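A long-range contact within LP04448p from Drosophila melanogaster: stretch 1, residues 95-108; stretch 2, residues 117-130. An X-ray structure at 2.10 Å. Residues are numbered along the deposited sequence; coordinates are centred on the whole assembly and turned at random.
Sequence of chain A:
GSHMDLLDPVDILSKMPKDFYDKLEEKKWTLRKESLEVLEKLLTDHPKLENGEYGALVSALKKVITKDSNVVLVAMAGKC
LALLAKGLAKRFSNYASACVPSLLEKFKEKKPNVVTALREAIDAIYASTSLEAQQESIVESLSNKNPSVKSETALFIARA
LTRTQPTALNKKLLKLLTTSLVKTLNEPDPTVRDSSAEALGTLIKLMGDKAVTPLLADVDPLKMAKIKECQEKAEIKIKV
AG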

# COMPACT_ATOMS: atom_id res chain seq x y z
N TYR A 95 0.25 -12.81 -4.69
CA TYR A 95 0.99 -11.82 -5.48
C TYR A 95 1.50 -10.66 -4.62
O TYR A 95 2.39 -9.91 -5.02
CB TYR A 95 0.11 -11.26 -6.59
CG TYR A 95 -0.63 -12.31 -7.39
CD1 TYR A 95 -2.01 -12.48 -7.25
CD2 TYR A 95 0.05 -13.16 -8.27
CE1 TYR A 95 -2.69 -13.47 -7.96
CE2 TYR A 95 -0.62 -14.15 -8.99
CZ TYR A 95 -1.99 -14.30 -8.83
OH TYR A 95 -2.67 -15.27 -9.54
N ALA A 96 0.93 -10.52 -3.42
CA ALA A 96 1.27 -9.43 -2.50
C ALA A 96 2.74 -9.17 -2.19
O ALA A 96 3.23 -8.06 -2.39
CB ALA A 96 0.49 -9.61 -1.19
N SER A 97 3.45 -10.17 -1.69
CA SER A 97 4.86 -9.99 -1.32
C SER A 97 5.78 -9.41 -2.39
O SER A 97 6.69 -8.63 -2.06
CB SER A 97 5.44 -11.31 -0.81
OG SER A 97 4.77 -11.70 0.38
N ALA A 98 5.58 -9.77 -3.65
CA ALA A 98 6.42 -9.26 -4.72
C ALA A 98 6.04 -7.81 -5.08
O ALA A 98 6.88 -7.05 -5.55
CB ALA A 98 6.33 -10.16 -5.95
N CYS A 99 4.79 -7.44 -4.83
CA CYS A 99 4.32 -6.10 -5.14
C CYS A 99 4.75 -5.03 -4.13
O CYS A 99 5.16 -3.94 -4.51
CB CYS A 99 2.79 -6.06 -5.22
SG CYS A 99 2.06 -6.86 -6.67
N VAL A 100 4.65 -5.35 -2.84
CA VAL A 100 4.97 -4.39 -1.78
C VAL A 100 6.29 -3.63 -1.92
O VAL A 100 6.30 -2.40 -1.91
CB VAL A 100 4.87 -5.08 -0.39
CG1 VAL A 100 5.40 -4.15 0.71
CG2 VAL A 100 3.41 -5.44 -0.09
N PRO A 101 7.42 -4.35 -2.04
CA PRO A 101 8.72 -3.68 -2.17
C PRO A 101 8.79 -2.72 -3.36
O PRO A 101 9.32 -1.61 -3.25
CB PRO A 101 9.69 -4.85 -2.33
CG PRO A 101 9.03 -5.94 -1.55
CD PRO A 101 7.59 -5.81 -1.94
N SER A 102 8.25 -3.14 -4.51
CA SER A 102 8.26 -2.32 -5.72
C SER A 102 7.45 -1.05 -5.55
O SER A 102 7.87 0.03 -5.95
CB SER A 102 7.69 -3.11 -6.91
OG SER A 102 8.40 -4.32 -7.09
N LEU A 103 6.26 -1.18 -4.96
CA LEU A 103 5.41 -0.03 -4.74
C LEU A 103 6.06 0.98 -3.78
O LEU A 103 6.08 2.18 -4.07
CB LEU A 103 4.05 -0.48 -4.19
CG LEU A 103 3.16 -1.19 -5.21
CD1 LEU A 103 1.97 -1.84 -4.52
CD2 LEU A 103 2.68 -0.18 -6.27
N LEU A 104 6.60 0.49 -2.67
CA LEU A 104 7.24 1.37 -1.69
C LEU A 104 8.39 2.17 -2.31
O LEU A 104 8.50 3.38 -2.10
CB LEU A 104 7.76 0.56 -0.49
CG LEU A 104 6.68 -0.04 0.41
CD1 LEU A 104 7.33 -0.95 1.45
CD2 LEU A 104 5.89 1.07 1.08
N GLU A 105 9.25 1.50 -3.06
CA GLU A 105 10.38 2.17 -3.70
C GLU A 105 9.94 3.22 -4.72
O GLU A 105 10.64 4.20 -4.95
CB GLU A 105 11.28 1.15 -4.38
CG GLU A 105 12.30 0.53 -3.44
CD GLU A 105 13.03 -0.65 -4.05
OE1 GLU A 105 13.33 -0.59 -5.27
OE2 GLU A 105 13.30 -1.63 -3.32
N LYS A 106 8.77 3.01 -5.32
CA LYS A 106 8.27 3.95 -6.30
C LYS A 106 7.80 5.25 -5.66
O LYS A 106 7.50 6.22 -6.36
CB LYS A 106 7.15 3.31 -7.13
CG LYS A 106 6.74 4.13 -8.34
CD LYS A 106 7.93 4.46 -9.24
CE LYS A 106 7.53 5.46 -10.32
NZ LYS A 106 8.67 5.89 -11.17
N PHE A 107 7.74 5.28 -4.33
CA PHE A 107 7.33 6.50 -3.65
C PHE A 107 8.40 7.58 -3.75
O PHE A 107 8.29 8.64 -3.14
CB PHE A 107 6.98 6.23 -2.18
CG PHE A 107 5.55 5.78 -1.98
CD1 PHE A 107 5.26 4.57 -1.36
CD2 PHE A 107 4.50 6.57 -2.44
CE1 PHE A 107 3.94 4.15 -1.21
CE2 PHE A 107 3.18 6.16 -2.29
CZ PHE A 107 2.90 4.94 -1.67
N LYS A 108 9.45 7.31 -4.53
CA LYS A 108 10.50 8.30 -4.75
C LYS A 108 9.88 9.34 -5.69
O LYS A 108 10.31 10.49 -5.75
CB LYS A 108 11.72 7.67 -5.41
CG LYS A 108 11.42 7.00 -6.73
CD LYS A 108 12.68 6.58 -7.47
CE LYS A 108 12.31 5.84 -8.75
NZ LYS A 108 11.31 6.60 -9.57
N ALA A 117 -2.32 7.07 -6.55
CA ALA A 117 -2.51 5.75 -7.15
C ALA A 117 -1.66 4.69 -6.43
O ALA A 117 -2.13 3.58 -6.19
CB ALA A 117 -2.15 5.79 -8.64
N LEU A 118 -0.43 5.05 -6.07
CA LEU A 118 0.44 4.11 -5.37
C LEU A 118 -0.14 3.76 -4.00
O LEU A 118 -0.13 2.60 -3.59
CB LEU A 118 1.85 4.69 -5.19
CG LEU A 118 2.71 4.84 -6.44
CD1 LEU A 118 4.05 5.46 -6.07
CD2 LEU A 118 2.91 3.49 -7.10
N ARG A 119 -0.64 4.78 -3.29
CA ARG A 119 -1.23 4.54 -1.97
C ARG A 119 -2.42 3.60 -2.11
O ARG A 119 -2.55 2.64 -1.35
CB ARG A 119 -1.71 5.86 -1.35
CG ARG A 119 -0.60 6.78 -0.87
CD ARG A 119 -1.18 8.04 -0.23
NE ARG A 119 -0.13 8.95 0.21
CZ ARG A 119 -0.36 10.18 0.66
NH1 ARG A 119 -1.60 10.64 0.72
NH2 ARG A 119 0.65 10.96 1.02
N GLU A 120 -3.29 3.87 -3.07
CA GLU A 120 -4.46 3.03 -3.29
C GLU A 120 -4.04 1.59 -3.55
O GLU A 120 -4.61 0.65 -3.00
CB GLU A 120 -5.28 3.52 -4.48
CG GLU A 120 -6.09 4.76 -4.20
CD GLU A 120 -6.91 5.18 -5.40
OE1 GLU A 120 -7.62 4.31 -5.96
OE2 GLU A 120 -6.85 6.37 -5.78
N ALA A 121 -3.02 1.43 -4.39
CA ALA A 121 -2.53 0.10 -4.73
C ALA A 121 -1.96 -0.64 -3.53
O ALA A 121 -2.37 -1.76 -3.24
CB ALA A 121 -1.49 0.19 -5.84
N ILE A 122 -1.01 -0.02 -2.83
CA ILE A 122 -0.42 -0.71 -1.69
C ILE A 122 -1.44 -0.96 -0.58
O ILE A 122 -1.35 -1.97 0.13
CB ILE A 122 0.85 0.02 -1.16
CG1 ILE A 122 1.66 -0.94 -0.29
CG2 ILE A 122 0.46 1.26 -0.36
CD1 ILE A 122 3.05 -0.46 0.01
N ASP A 123 -2.41 -0.07 -0.43
CA ASP A 123 -3.43 -0.24 0.60
C ASP A 123 -4.34 -1.44 0.27
O ASP A 123 -4.65 -2.26 1.14
CB ASP A 123 -4.28 1.03 0.75
CG ASP A 123 -3.54 2.17 1.46
OD1 ASP A 123 -2.37 1.98 1.88
OD2 ASP A 123 -4.12 3.27 1.61
N ALA A 124 -4.77 -1.53 -0.98
CA ALA A 124 -5.63 -2.63 -1.40
C ALA A 124 -4.87 -3.95 -1.27
O ALA A 124 -5.43 -4.96 -0.86
CB ALA A 124 -6.08 -2.42 -2.85
N ILE A 125 -3.59 -3.93 -1.59
CA ILE A 125 -2.77 -5.12 -1.50
C ILE A 125 -2.57 -5.55 -0.05
O ILE A 125 -2.57 -6.75 0.26
CB ILE A 125 -1.41 -4.89 -2.19
CG1 ILE A 125 -1.64 -4.71 -3.70
CG2 ILE A 125 -0.47 -6.07 -1.92
CD1 ILE A 125 -0.38 -4.52 -4.50
N TYR A 126 -2.42 -4.58 0.85
CA TYR A 126 -2.23 -4.88 2.26
C TYR A 126 -3.38 -5.73 2.80
O TYR A 126 -3.17 -6.64 3.60
CB TYR A 126 -2.14 -3.59 3.09
CG TYR A 126 -2.04 -3.86 4.57
CD1 TYR A 126 -0.91 -4.46 5.11
CD2 TYR A 126 -3.11 -3.56 5.43
CE1 TYR A 126 -0.83 -4.78 6.47
CE2 TYR A 126 -3.04 -3.87 6.79
CZ TYR A 126 -1.90 -4.48 7.31
OH TYR A 126 -1.82 -4.82 8.64
N ALA A 127 -4.59 -5.42 2.36
CA ALA A 127 -5.79 -6.13 2.79
C ALA A 127 -5.71 -7.64 2.55
O ALA A 127 -6.38 -8.42 3.23
CB ALA A 127 -7.01 -5.56 2.07
N SER A 128 -4.87 -8.05 1.60
CA SER A 128 -4.72 -9.47 1.28
C SER A 128 -3.55 -10.12 2.00
O SER A 128 -3.32 -11.31 1.86
CB SER A 128 -4.51 -9.64 -0.23
OG SER A 128 -3.18 -9.28 -0.60
N THR A 129 -2.81 -9.34 2.77
CA THR A 129 -1.66 -9.88 3.48
C THR A 129 -1.60 -9.34 4.91
O THR A 129 -2.65 -9.07 5.50
CB THR A 129 -0.36 -9.57 2.67
OG1 THR A 129 0.78 -10.16 3.30
CG2 THR A 129 -0.17 -8.06 2.53
N SER A 130 -0.41 -9.17 5.48
CA SER A 130 -0.31 -8.65 6.85
C SER A 130 1.04 -8.01 7.12
O SER A 130 1.99 -8.21 6.35
CB SER A 130 -0.50 -9.79 7.86
OG SER A 130 0.60 -10.68 7.81

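No hydrogen bond joins these two stretches; the contact is held by apolar packing, and two side chains lock it by fitting as knobs into holes. Leu-103 sits among Leu-118, Ala-121, Ile-122 and Ile-125. Ile-125 in turn sits among Ala-96, Cys-99, Val-100 and Leu-103. Each knob thus forms part of the hole that receives the other.

The backbones are two helices that run nearly antiparallel, with 157° between their N-to-C directions. Their axes come within 10.0 Å. In register, Ala-96 lies across from Ile-125, Val-100 from Ile-122, and Leu-103 from Leu-118. The CA atoms of Ala-96 and Ile-125 are 6.0 Å apart, and those of the other two pairs are 6.5 Å apart. Together the stretches bury 641 Å² between them.

The first helix is kinked where the N atoms of Ala-98 and Pro-101 lack a bond to the turn before. Proline has no amide hydrogen to give. The ladder is regular again further on, as Leu-103 N bonds to Cys-99 O at 3.0 Å. The second helix keeps its ladder, for example from Ile-122 N to Leu-118 O at 2.9 Å.

At the center, Leu-103 points toward the second helix. Its CD1 is 3.6 Å from Ile-125 CD1 and 4.0 Å from Ile-122 CB. Its CD2 is 3.8 Å from Leu-118 CD2. Both Leu-103 methyls, CD1 and CD2, lie 4.2 Å from Ala-121 CB, while CD1 is the one near Ile-125 and CD2 the one near Leu-118. Leu-104 starts out pointing away, but its end comes nearer. Its CD2 lies 3.4 Å from Ile-122 CD1, a close methyl contact.

Ile-125 packs beside the start of stretch 1. Its CG2 is 3.7 Å from Ala-96 CB and 4.3 Å from Val-100 CG2. Its CD1 is 3.6 Å from Cys-99 CB. The CA atoms come closest here, where Ala-96 presents just a methyl. The same Ala-96 CB also lies 3.7 Å from Ser-128 OG and 4.0 Å from Thr-129 CB. Ser-128 OG directs its hydrogen bond back into its own stretch, to Ile-125 O at 2.7 Å. Tyr-126 to Thr-129 form a type I beta turn, and Thr-129 N bonds to Tyr-126 O at 2.8 Å.

At the other end, Leu-118 buries the largest area of any residue in the contact. Phe-107 starts sideways, but its end comes nearer, and its CE2 is 3.5 Å from Leu-118 CB. Leu-118 CD1 lies 4.2 Å from the centroid of the Phe-107 ring, an off-centre CH-pi contact. Arg-119 N meets the edge of this ring, 3.9 Å from Phe-107 CZ. Leu-118 CD1 also touches Lys-106, at 3.8 Å from its CG. The aliphatic part of that lysine packs here, while the end of the chain leads away and leaves its charged amine clear of the apolar contact.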